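Local coordinates for uncharacterized protein PF1083 (PDB 3NRN) that is of unknown function but binds adenosine monophosphate in a Rossmann-type nucleotide site and is probably a flavin-dependent oxidoreductase of the amine oxidase family, at residues Arg2-Ala8 and Glu25-Glu30; Leu207-Val213 and Thr224-Tyr230; Ile215-Lys220 and Phe232-Ile236. All coordinates share one frame. Residues are numbered along the deposited sequence.

Contact 1: residues Arg2-Ala8 and Glu25-Glu30; sequences RAVVVGA and EIIVLE. With AMP (adenosine monophosphate), chain B.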
loop_
_atom_site.group_PDB
_atom_site.type_symbol
_atom_site.label_atom_id
_atom_site.label_comp_id
_atom_site.label_asym_id
_atom_site.label_seq_id
_atom_site.Cartn_x
_atom_site.Cartn_y
_atom_site.Cartn_z
ATOM N N ARG A 2 21.084 -5.850 -18.087
ATOM C CA ARG A 2 20.400 -7.026 -17.584
ATOM C C ARG A 2 19.910 -6.782 -16.163
ATOM O O ARG A 2 20.698 -6.471 -15.261
ATOM C CB ARG A 2 21.348 -8.231 -17.594
ATOM C CG ARG A 2 20.649 -9.569 -17.736
ATOM C CD ARG A 2 21.627 -10.739 -17.653
ATOM N NE ARG A 2 22.806 -10.563 -18.501
ATOM C CZ ARG A 2 23.985 -10.117 -18.069
ATOM N NH1 ARG A 2 24.155 -9.797 -16.792
ATOM N NH2 ARG A 2 24.998 -9.991 -18.913
ATOM N N ALA A 3 18.608 -6.928 -15.964
ATOM C CA ALA A 3 18.023 -6.724 -14.651
ATOM C C ALA A 3 17.277 -7.960 -14.172
ATOM O O ALA A 3 16.427 -8.501 -14.885
ATOM C CB ALA A 3 17.069 -5.526 -14.681
ATOM N N VAL A 4 17.607 -8.408 -12.964
ATOM C CA VAL A 4 16.935 -9.554 -12.369
ATOM C C VAL A 4 16.057 -9.043 -11.231
ATOM O O VAL A 4 16.538 -8.383 -10.311
ATOM C CB VAL A 4 17.942 -10.588 -11.779
ATOM C CG1 VAL A 4 17.175 -11.726 -11.118
ATOM C CG2 VAL A 4 18.846 -11.142 -12.877
ATOM N N VAL A 5 14.769 -9.353 -11.293
ATOM C CA VAL A 5 13.831 -8.932 -10.262
ATOM C C VAL A 5 13.530 -10.103 -9.336
ATOM O O VAL A 5 13.127 -11.175 -9.791
ATOM C CB VAL A 5 12.522 -8.437 -10.898
ATOM C CG1 VAL A 5 11.535 -8.018 -9.816
ATOM C CG2 VAL A 5 12.825 -7.268 -11.834
ATOM N N VAL A 6 13.741 -9.908 -8.038
ATOM C CA VAL A 6 13.475 -10.964 -7.076
ATOM C C VAL A 6 12.136 -10.728 -6.405
ATOM O O VAL A 6 12.002 -9.847 -5.559
ATOM C CB VAL A 6 14.581 -11.049 -5.986
ATOM C CG1 VAL A 6 14.242 -12.132 -4.973
ATOM C CG2 VAL A 6 15.916 -11.352 -6.631
ATOM N N GLY A 7 11.146 -11.527 -6.790
ATOM C CA GLY A 7 9.819 -11.394 -6.215
ATOM C C GLY A 7 8.898 -10.689 -7.186
ATOM O O GLY A 7 9.233 -9.614 -7.695
ATOM N N ALA A 8 7.742 -11.286 -7.453
ATOM C CA ALA A 8 6.795 -10.688 -8.387
ATOM C C ALA A 8 5.633 -9.973 -7.699
ATOM O O ALA A 8 4.458 -10.256 -7.960
ATOM C CB ALA A 8 6.266 -11.739 -9.337
ATOM N N GLU A 25 16.907 -5.970 -20.550
ATOM C CA GLU A 25 16.584 -7.392 -20.503
ATOM C C GLU A 25 16.167 -7.711 -19.063
ATOM O O GLU A 25 16.990 -7.680 -18.141
ATOM C CB GLU A 25 17.812 -8.210 -20.909
ATOM C CG GLU A 25 17.590 -9.707 -20.939
ATOM C CD GLU A 25 18.894 -10.477 -21.032
ATOM O OE1 GLU A 25 19.728 -10.133 -21.896
ATOM O OE2 GLU A 25 19.082 -11.428 -20.244
ATOM N N ILE A 26 14.883 -8.011 -18.882
ATOM C CA ILE A 26 14.323 -8.289 -17.562
ATOM C C ILE A 26 13.942 -9.745 -17.294
ATOM O O ILE A 26 13.334 -10.408 -18.132
ATOM C CB ILE A 26 13.048 -7.435 -17.326
ATOM C CG1 ILE A 26 13.400 -5.947 -17.325
ATOM C CG2 ILE A 26 12.357 -7.862 -16.028
ATOM C CD1 ILE A 26 14.263 -5.521 -16.180
ATOM N N ILE A 27 14.302 -10.226 -16.111
ATOM C CA ILE A 27 13.949 -11.575 -15.693
ATOM C C ILE A 27 13.387 -11.511 -14.276
ATOM O O ILE A 27 14.100 -11.186 -13.320
ATOM C CB ILE A 27 15.166 -12.535 -15.711
ATOM C CG1 ILE A 27 15.701 -12.675 -17.142
ATOM C CG2 ILE A 27 14.754 -13.903 -15.180
ATOM C CD1 ILE A 27 16.889 -13.610 -17.268
ATOM N N VAL A 28 12.099 -11.797 -14.145
ATOM C CA VAL A 28 11.456 -11.788 -12.835
ATOM C C VAL A 28 11.458 -13.214 -12.287
ATOM O O VAL A 28 11.091 -14.160 -12.986
ATOM C CB VAL A 28 10.009 -11.276 -12.935
ATOM C CG1 VAL A 28 9.384 -11.178 -11.545
ATOM C CG2 VAL A 28 9.993 -9.915 -13.640
ATOM N N LEU A 29 11.895 -13.362 -11.042
ATOM C CA LEU A 29 11.941 -14.665 -10.389
ATOM C C LEU A 29 10.925 -14.658 -9.251
ATOM O O LEU A 29 11.026 -13.868 -8.317
ATOM C CB LEU A 29 13.354 -14.936 -9.862
ATOM C CG LEU A 29 14.449 -14.952 -10.940
ATOM C CD1 LEU A 29 15.807 -15.221 -10.310
ATOM C CD2 LEU A 29 14.127 -16.043 -11.976
ATOM N N GLU A 30 9.940 -15.540 -9.347
ATOM C CA GLU A 30 8.882 -15.635 -8.358
ATOM C C GLU A 30 8.903 -16.993 -7.669
ATOM O O GLU A 30 8.891 -18.036 -8.326
ATOM C CB GLU A 30 7.529 -15.401 -9.045
ATOM C CG GLU A 30 6.300 -15.694 -8.201
ATOM C CD GLU A 30 6.315 -14.991 -6.857
ATOM O OE1 GLU A 30 6.736 -13.817 -6.778
ATOM O OE2 GLU A 30 5.887 -15.618 -5.869
HETATM P P AMP B . 4.849 -8.600 -2.013
HETATM O O1P AMP B . 5.865 -7.558 -2.432
HETATM O O2P AMP B . 5.094 -8.986 -0.556
HETATM O O3P AMP B . 3.459 -8.298 -2.408
HETATM O "O5'" AMP B . 5.407 -9.837 -2.859
HETATM C "C5'" AMP B . 6.810 -10.124 -2.844
HETATM C "C4'" AMP B . 6.906 -11.376 -3.706
HETATM O "O4'" AMP B . 8.150 -12.056 -3.512
HETATM C "C3'" AMP B . 5.812 -12.401 -3.453
HETATM O "O3'" AMP B . 5.225 -12.617 -4.752
HETATM C "C2'" AMP B . 6.597 -13.623 -2.932
HETATM O "O2'" AMP B . 6.053 -14.917 -3.262
HETATM C "C1'" AMP B . 7.925 -13.422 -3.638
HETATM N N9 AMP B . 9.103 -13.969 -2.936
HETATM C C8 AMP B . 9.363 -13.942 -1.602
HETATM N N7 AMP B . 10.592 -14.471 -1.365
HETATM C C5 AMP B . 11.141 -14.762 -2.553
HETATM C C6 AMP B . 12.417 -15.354 -2.979
HETATM N N6 AMP B . 13.322 -15.705 -2.025
HETATM N N1 AMP B . 12.605 -15.502 -4.313
HETATM C C2 AMP B . 11.665 -15.089 -5.233
HETATM N N3 AMP B . 10.443 -14.590 -4.915
HETATM C C4 AMP B . 10.161 -14.425 -3.600
#
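Val-5 and Val-28 form the middle of this contact: their CA atoms are 4.5 Å apart, and Val-5 CB lies 4.0 Å from Val-28 CG2. Their face of the sheet also carries Ala-3 and Ile-26, with Val-5 CG2 4.3 Å from Ile-26 CG2, and beyond the strand end Ala-8 CB meets Val-28 CG1 at 3.9 Å. Helix 10-21 packs on this face, its Leu-19 and Ala-20 touching Ile-26. On the other face Val-4 CG1 lies 3.8 Å from Leu-29 CD1. Five hydrogen bonds zigzag between the backbones: Ala-3 N to Glu-25 O, Ile-27 N to Ala-3 O, Val-5 N to Ile-27 O, Leu-29 N to Val-5 O and Gly-7 N to Leu-29 O, at 2.8, 3.0, 2.8, 2.8 and 2.8 Å. Ala-3 bonds to both neighbours of Ile-26, and Val-5 to both neighbours of Val-28; with strand directions only 17° apart, this pattern identifies parallel pairing, here within the beta-alpha-beta unit that opens a Rossmann-type dinucleotide-binding fold. Gly-7, the first glycine of a GxGxxG pattern, has phi/psi of 103/128; a CB there would strike AMP O4' and the preceding carbonyl oxygen, and Gly-7 CA approaches AMP O4' to 3.2 Å. At the C-terminal edge Glu-30 binds the ribose: its OE1 accepts from AMP O3' at 2.8 Å, its OE2 from AMP O2' at 2.7 Å. Glu-30 OE1 also accepts from Ala-8 N at 2.8 Å, tying the start of the glycine-rich turn to the residue that follows Leu-29. At the N-terminal edge Arg-2 NE is 4.2 Å from Glu-25 OE2, too long for a salt bridge.

Contact 2: residues Leu207-Val213 and Thr224-Tyr230; sequences LTRKEVV and TRDNEEY. With AMP (adenosine monophosphate), chain B.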
loop_
_atom_site.group_PDB
_atom_site.type_symbol
_atom_site.label_atom_id
_atom_site.label_comp_id
_atom_site.label_asym_id
_atom_site.label_seq_id
_atom_site.Cartn_x
_atom_site.Cartn_y
_atom_site.Cartn_z
ATOM N N LEU A 207 9.472 -16.081 -14.386
ATOM C CA LEU A 207 9.596 -17.478 -13.998
ATOM C C LEU A 207 9.074 -17.777 -12.597
ATOM O O LEU A 207 9.643 -17.330 -11.597
ATOM C CB LEU A 207 11.065 -17.895 -14.112
ATOM C CG LEU A 207 11.723 -17.456 -15.427
ATOM C CD1 LEU A 207 13.213 -17.749 -15.395
ATOM C CD2 LEU A 207 11.055 -18.172 -16.595
ATOM N N THR A 208 7.984 -18.536 -12.532
ATOM C CA THR A 208 7.386 -18.906 -11.255
ATOM C C THR A 208 8.059 -20.159 -10.693
ATOM O O THR A 208 8.745 -20.892 -11.409
ATOM C CB THR A 208 5.876 -19.173 -11.392
ATOM O OG1 THR A 208 5.650 -20.099 -12.460
ATOM C CG2 THR A 208 5.126 -17.875 -11.667
ATOM N N ARG A 209 7.855 -20.394 -9.404
ATOM C CA ARG A 209 8.456 -21.531 -8.721
ATOM C C ARG A 209 9.977 -21.434 -8.756
ATOM O O ARG A 209 10.675 -22.443 -8.842
ATOM C CB ARG A 209 7.992 -22.854 -9.343
ATOM C CG ARG A 209 6.515 -23.155 -9.109
ATOM C CD ARG A 209 6.191 -24.619 -9.399
ATOM N NE ARG A 209 4.799 -24.954 -9.102
ATOM C CZ ARG A 209 3.761 -24.602 -9.857
ATOM N NH1 ARG A 209 3.947 -23.906 -10.970
ATOM N NH2 ARG A 209 2.530 -24.939 -9.493
ATOM N N LYS A 210 10.482 -20.203 -8.705
ATOM C CA LYS A 210 11.921 -19.961 -8.693
ATOM C C LYS A 210 12.217 -19.222 -7.399
ATOM O O LYS A 210 11.995 -18.015 -7.297
ATOM C CB LYS A 210 12.347 -19.105 -9.888
ATOM C CG LYS A 210 12.180 -19.787 -11.226
ATOM C CD LYS A 210 13.043 -21.032 -11.317
ATOM C CE LYS A 210 12.665 -21.857 -12.530
ATOM N NZ LYS A 210 13.318 -23.193 -12.508
ATOM N N GLU A 211 12.701 -19.956 -6.405
ATOM C CA GLU A 211 13.008 -19.364 -5.116
ATOM C C GLU A 211 14.460 -18.937 -5.071
ATOM O O GLU A 211 15.357 -19.774 -5.143
ATOM C CB GLU A 211 12.757 -20.370 -3.998
ATOM C CG GLU A 211 12.972 -19.797 -2.613
ATOM C CD GLU A 211 12.986 -20.864 -1.545
ATOM O OE1 GLU A 211 12.264 -21.868 -1.709
ATOM O OE2 GLU A 211 13.706 -20.694 -0.538
ATOM N N VAL A 212 14.697 -17.637 -4.955
ATOM C CA VAL A 212 16.065 -17.149 -4.883
ATOM C C VAL A 212 16.638 -17.460 -3.504
ATOM O O VAL A 212 15.980 -17.243 -2.487
ATOM C CB VAL A 212 16.129 -15.625 -5.133
ATOM C CG1 VAL A 212 17.573 -15.129 -4.993
ATOM C CG2 VAL A 212 15.603 -15.315 -6.515
ATOM N N VAL A 213 17.861 -17.978 -3.465
ATOM C CA VAL A 213 18.492 -18.301 -2.191
ATOM C C VAL A 213 19.778 -17.516 -1.987
ATOM O O VAL A 213 20.360 -17.526 -0.908
ATOM C CB VAL A 213 18.809 -19.812 -2.081
ATOM C CG1 VAL A 213 17.532 -20.619 -2.255
ATOM C CG2 VAL A 213 19.833 -20.216 -3.119
ATOM N N THR A 224 19.077 -19.799 -7.449
ATOM C CA THR A 224 17.777 -20.277 -7.011
ATOM C C THR A 224 17.941 -21.597 -6.265
ATOM O O THR A 224 18.970 -22.266 -6.388
ATOM C CB THR A 224 16.857 -20.503 -8.204
ATOM O OG1 THR A 224 17.483 -21.417 -9.111
ATOM C CG2 THR A 224 16.589 -19.191 -8.923
ATOM N N ARG A 225 16.926 -21.969 -5.497
ATOM C CA ARG A 225 16.957 -23.211 -4.735
ATOM C C ARG A 225 17.277 -24.398 -5.652
ATOM O O ARG A 225 18.022 -25.302 -5.271
ATOM C CB ARG A 225 15.603 -23.435 -4.048
ATOM C CG ARG A 225 15.504 -24.732 -3.243
ATOM C CD ARG A 225 15.825 -24.528 -1.768
ATOM N NE ARG A 225 14.667 -24.065 -1.002
ATOM C CZ ARG A 225 13.892 -24.851 -0.255
ATOM N NH1 ARG A 225 14.140 -26.150 -0.157
ATOM N NH2 ARG A 225 12.862 -24.332 0.403
ATOM N N ASP A 226 16.729 -24.383 -6.867
ATOM C CA ASP A 226 16.949 -25.478 -7.815
ATOM C C ASP A 226 18.228 -25.357 -8.648
ATOM O O ASP A 226 18.342 -25.948 -9.721
ATOM C CB ASP A 226 15.721 -25.642 -8.725
ATOM C CG ASP A 226 15.402 -24.386 -9.519
ATOM O OD1 ASP A 226 15.436 -23.283 -8.938
ATOM O OD2 ASP A 226 15.106 -24.507 -10.722
ATOM N N ASN A 227 19.183 -24.588 -8.136
ATOM C CA ASN A 227 20.491 -24.383 -8.764
ATOM C C ASN A 227 20.587 -23.661 -10.108
ATOM O O ASN A 227 21.538 -23.882 -10.856
ATOM C CB ASN A 227 21.232 -25.719 -8.894
ATOM C CG ASN A 227 21.577 -26.332 -7.554
ATOM O OD1 ASN A 227 21.678 -25.637 -6.543
ATOM N ND2 ASN A 227 21.789 -27.644 -7.546
ATOM N N GLU A 228 19.626 -22.813 -10.446
ATOM C CA GLU A 228 19.754 -22.092 -11.708
ATOM C C GLU A 228 20.542 -20.809 -11.477
ATOM O O GLU A 228 20.454 -20.210 -10.405
ATOM C CB GLU A 228 18.385 -21.783 -12.301
ATOM C CG GLU A 228 17.712 -23.012 -12.870
ATOM C CD GLU A 228 16.481 -22.679 -13.664
ATOM O OE1 GLU A 228 15.498 -22.200 -13.061
ATOM O OE2 GLU A 228 16.503 -22.889 -14.895
ATOM N N GLU A 229 21.322 -20.410 -12.479
ATOM C CA GLU A 229 22.154 -19.203 -12.409
ATOM C C GLU A 229 21.676 -18.093 -13.321
ATOM O O GLU A 229 21.428 -18.323 -14.506
ATOM C CB GLU A 229 23.605 -19.519 -12.786
ATOM C CG GLU A 229 24.227 -20.606 -11.958
ATOM C CD GLU A 229 23.679 -20.592 -10.560
ATOM O OE1 GLU A 229 23.383 -19.481 -10.070
ATOM O OE2 GLU A 229 23.547 -21.675 -9.950
ATOM N N TYR A 230 21.575 -16.886 -12.764
ATOM C CA TYR A 230 21.145 -15.710 -13.516
ATOM C C TYR A 230 22.078 -14.554 -13.189
ATOM O O TYR A 230 22.035 -14.021 -12.086
ATOM C CB TYR A 230 19.720 -15.320 -13.123
ATOM C CG TYR A 230 18.707 -16.413 -13.345
ATOM C CD1 TYR A 230 18.104 -16.592 -14.589
ATOM C CD2 TYR A 230 18.362 -17.283 -12.313
ATOM C CE1 TYR A 230 17.178 -17.609 -14.799
ATOM C CE2 TYR A 230 17.445 -18.300 -12.509
ATOM C CZ TYR A 230 16.852 -18.459 -13.755
ATOM O OH TYR A 230 15.931 -19.467 -13.944
HETATM P P AMP B . 4.849 -8.600 -2.013
HETATM O O1P AMP B . 5.865 -7.558 -2.432
HETATM O O2P AMP B . 5.094 -8.986 -0.556
HETATM O O3P AMP B . 3.459 -8.298 -2.408
HETATM O "O5'" AMP B . 5.407 -9.837 -2.859
HETATM C "C5'" AMP B . 6.810 -10.124 -2.844
HETATM C "C4'" AMP B . 6.906 -11.376 -3.706
HETATM O "O4'" AMP B . 8.150 -12.056 -3.512
HETATM C "C3'" AMP B . 5.812 -12.401 -3.453
HETATM O "O3'" AMP B . 5.225 -12.617 -4.752
HETATM C "C2'" AMP B . 6.597 -13.623 -2.932
HETATM O "O2'" AMP B . 6.053 -14.917 -3.262
HETATM C "C1'" AMP B . 7.925 -13.422 -3.638
HETATM N N9 AMP B . 9.103 -13.969 -2.936
HETATM C C8 AMP B . 9.363 -13.942 -1.602
HETATM N N7 AMP B . 10.592 -14.471 -1.365
HETATM C C5 AMP B . 11.141 -14.762 -2.553
HETATM C C6 AMP B . 12.417 -15.354 -2.979
HETATM N N6 AMP B . 13.322 -15.705 -2.025
HETATM N N1 AMP B . 12.605 -15.502 -4.313
HETATM C C2 AMP B . 11.665 -15.089 -5.233
HETATM N N3 AMP B . 10.443 -14.590 -4.915
HETATM C C4 AMP B . 10.161 -14.425 -3.600
HETATM O O HOH W 1 13.716 -22.675 -7.151
#
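One antiparallel bridge joins the two segments: Val-212 and Thr-224 form a non-hydrogen-bonded pair with CA atoms 4.2 Å apart, and beside it Arg-225 N donates to Glu-211 O at 2.7 Å. Both segments contribute to the three-stranded antiparallel sheet 212-216, 221-224, 229-231. From Thr-224 of the bridge the chain enters a type I beta turn (224-227), closed by Asn-227 N to Thr-224 O at 2.9 Å. Thr-224 OG1 braces the turn, accepting from Glu-228 N at 2.9 Å and donating to Asp-226 OD1 at 2.8 Å. Asp-226 in the turn and Glu-228 just after it both meet Lys-210, whose NZ makes salt bridges with Asp-226 OD2 at 2.8 Å and with Glu-228 OE1 at a very short 2.5 Å. A water spans the same gap, accepting from Glu-211 N at 3.0 Å and donating to Asp-226 OD1 at 2.6 Å. Farther out, Glu-211 OE1 and Arg-225 NH2 form a salt bridge at 3.3 Å whose hydrogen bonds are weak, and Leu-207 CD1 packs 4.0 Å from Tyr-230 CE1. Both hydrogen bonds to the adenine at Val-212 come from its backbone: Val-212 N donates to AMP N1 and Val-212 O accepts from AMP N6, both at 3.1 Å. That donor-acceptor pair matches the Watson-Crick edge of adenine. The charged side chains of Lys-210 and Glu-211 pair with residues 225, 226 and 228, leaving the Val-212 peptide groups to bond the base.

Contact 3: residues Ile215-Lys220 and Phe232-Ile236; sequences INIEEK and FDVAI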
loop_
_atom_site.group_PDB
_atom_site.type_symbol
_atom_site.label_atom_id
_atom_site.label_comp_id
_atom_site.label_asym_id
_atom_site.label_seq_id
_atom_site.Cartn_x
_atom_site.Cartn_y
_atom_site.Cartn_z
ATOM N N ILE A 215 21.864 -13.763 -3.539
ATOM C CA ILE A 215 22.092 -12.660 -4.466
ATOM C C ILE A 215 23.567 -12.384 -4.213
ATOM O O ILE A 215 23.924 -11.724 -3.239
ATOM C CB ILE A 215 21.261 -11.403 -4.112
ATOM C CG1 ILE A 215 19.768 -11.725 -4.171
ATOM C CG2 ILE A 215 21.585 -10.275 -5.083
ATOM C CD1 ILE A 215 18.857 -10.555 -3.779
ATOM N N ASN A 216 24.425 -12.926 -5.071
ATOM C CA ASN A 216 25.859 -12.756 -4.892
ATOM C C ASN A 216 26.352 -11.447 -5.495
ATOM O O ASN A 216 26.443 -11.310 -6.709
ATOM C CB ASN A 216 26.608 -13.937 -5.511
ATOM C CG ASN A 216 28.084 -13.940 -5.153
ATOM O OD1 ASN A 216 28.737 -12.894 -5.155
ATOM N ND2 ASN A 216 28.619 -15.121 -4.852
ATOM N N ILE A 217 26.677 -10.494 -4.626
ATOM C CA ILE A 217 27.156 -9.170 -5.033
ATOM C C ILE A 217 28.488 -9.161 -5.772
ATOM O O ILE A 217 28.665 -8.417 -6.733
ATOM C CB ILE A 217 27.283 -8.234 -3.810
ATOM C CG1 ILE A 217 25.906 -8.028 -3.192
ATOM C CG2 ILE A 217 27.877 -6.899 -4.215
ATOM C CD1 ILE A 217 24.885 -7.593 -4.182
ATOM N N GLU A 218 29.432 -9.972 -5.318
ATOM C CA GLU A 218 30.732 -10.029 -5.970
ATOM C C GLU A 218 30.646 -10.616 -7.383
ATOM O O GLU A 218 31.234 -10.079 -8.321
ATOM C CB GLU A 218 31.703 -10.850 -5.120
ATOM C CG GLU A 218 32.053 -10.197 -3.790
ATOM C CD GLU A 218 33.025 -11.027 -2.969
ATOM O OE1 GLU A 218 34.079 -11.419 -3.514
ATOM O OE2 GLU A 218 32.742 -11.282 -1.779
ATOM N N GLU A 219 29.904 -11.709 -7.537
ATOM C CA GLU A 219 29.771 -12.356 -8.844
ATOM C C GLU A 219 28.694 -11.694 -9.680
ATOM O O GLU A 219 28.693 -11.793 -10.911
ATOM C CB GLU A 219 29.374 -13.830 -8.692
ATOM C CG GLU A 219 30.239 -14.688 -7.786
ATOM C CD GLU A 219 29.769 -16.137 -7.771
ATOM O OE1 GLU A 219 28.545 -16.362 -7.665
ATOM O OE2 GLU A 219 30.616 -17.051 -7.859
ATOM N N LYS A 220 27.769 -11.029 -8.998
ATOM C CA LYS A 220 26.637 -10.390 -9.649
ATOM C C LYS A 220 25.822 -11.503 -10.309
ATOM O O LYS A 220 25.557 -11.491 -11.512
ATOM C CB LYS A 220 27.097 -9.351 -10.681
ATOM C CG LYS A 220 27.885 -8.195 -10.069
ATOM C CD LYS A 220 28.011 -7.009 -11.024
ATOM C CE LYS A 220 26.704 -6.240 -11.153
ATOM N NZ LYS A 220 26.827 -5.073 -12.080
ATOM N N PHE A 232 23.478 -10.680 -13.459
ATOM C CA PHE A 232 22.763 -9.418 -13.583
ATOM C C PHE A 232 23.666 -8.189 -13.556
ATOM O O PHE A 232 24.778 -8.233 -13.025
ATOM C CB PHE A 232 21.734 -9.298 -12.447
ATOM C CG PHE A 232 22.353 -9.130 -11.071
ATOM C CD1 PHE A 232 22.757 -7.876 -10.616
ATOM C CD2 PHE A 232 22.540 -10.232 -10.240
ATOM C CE1 PHE A 232 23.337 -7.727 -9.350
ATOM C CE2 PHE A 232 23.116 -10.094 -8.987
ATOM C CZ PHE A 232 23.515 -8.835 -8.539
ATOM N N ASP A 233 23.177 -7.096 -14.140
ATOM C CA ASP A 233 23.902 -5.823 -14.117
ATOM C C ASP A 233 23.310 -5.072 -12.923
ATOM O O ASP A 233 24.002 -4.344 -12.216
ATOM C CB ASP A 233 23.676 -5.042 -15.417
ATOM C CG ASP A 233 24.333 -5.713 -16.614
ATOM O OD1 ASP A 233 25.544 -6.004 -16.534
ATOM O OD2 ASP A 233 23.647 -5.957 -17.628
ATOM N N VAL A 234 22.015 -5.295 -12.708
ATOM C CA VAL A 234 21.268 -4.705 -11.613
ATOM C C VAL A 234 20.251 -5.724 -11.098
ATOM O O VAL A 234 19.671 -6.488 -11.872
ATOM C CB VAL A 234 20.507 -3.433 -12.067
ATOM C CG1 VAL A 234 19.478 -3.041 -11.023
ATOM C CG2 VAL A 234 21.488 -2.288 -12.274
ATOM N N ALA A 235 20.049 -5.738 -9.788
ATOM C CA ALA A 235 19.090 -6.644 -9.175
ATOM C C ALA A 235 18.077 -5.807 -8.401
ATOM O O ALA A 235 18.459 -4.920 -7.632
ATOM C CB ALA A 235 19.806 -7.615 -8.233
ATOM N N ILE A 236 16.791 -6.078 -8.615
ATOM C CA ILE A 236 15.731 -5.359 -7.915
ATOM C C ILE A 236 15.027 -6.331 -6.976
ATOM O O ILE A 236 14.366 -7.274 -7.420
ATOM C CB ILE A 236 14.669 -4.788 -8.888
ATOM C CG1 ILE A 236 15.319 -3.806 -9.868
ATOM C CG2 ILE A 236 13.541 -4.120 -8.095
ATOM C CD1 ILE A 236 16.047 -2.656 -9.219
HETATM O O HOH W 2 27.238 -5.516 -14.710
#
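Lys-220 and Phe-232 dominate this contact, losing 106 and 105 Å² of surface to the opposite segment, with Ile-215 a distant third. The first two are joined by backbone: Phe-232 N donates to Lys-220 O at 3.0 Å, with an N-H...O angle of 158°, and their CA atoms are 5.6 Å apart. The Lys-220 side chain then runs across the Phe-232 ring. Its CB stands 4.3 Å from the ring centroid and only 12° off the normal, a CH-pi contact over the face, while Lys-220 CE passes 4.1 Å from Phe-232 CE1. The ammonium group at the far end finds oxygen: Lys-220 NZ donates to Asp-233 O at 2.9 Å and to a water at 2.7 Å, which in turn donates to Asp-233 OD1 at 2.5 Å. The other carboxylate oxygen of Asp-233 accepts from the backbone nitrogen of Arg-2. Ile-215 approaches the same aromatic ring, its CG2 4.2 Å from Phe-232 CE2 and 4.5 Å from Ala-235 CB; Leu-247 and Ile-248 of helix 241-248 and Val-374 of strand 374-376 pack around it. Between Ile-215 and Lys-220 the chain reverses through an Asx motif, with Glu-219 N donating to Asn-216 OD1 at 2.9 Å. The contact thus links the turn between strands 212-216 and 221-224 to the start of strand 234-237 in the parallel sheet. Its chemistry divides the lysine: CA and CB lie over one face of a buried phenylalanine, and the ammonium donates to a main-chain carbonyl and a water.

In the fold
Contact 1 closes first along the chain; contacts 2 and 3 follow and interlock, their segments alternating through strands 212-216, 221-224 and 229-231. Contact 1 lies 11 Å from each of the others, centre to centre, and those two are 14 Å apart. Strands 2-6 and 25-29 are neighbours in the five-stranded parallel sheet; strand 205-207 extends it beside 25-29, and strand 234-237, reached by contact 3, beside 2-6. The three-stranded antiparallel sheet is thus inserted in the sequence between strands 205-207 and 234-237. Contacts 1 and 2 both touch AMP and meet where Glu-30 O lies 2.7 Å from Lys-210 N, whereas contact 3 joins the 217-220 turn of the antiparallel sheet to the chain entering strand 234-237.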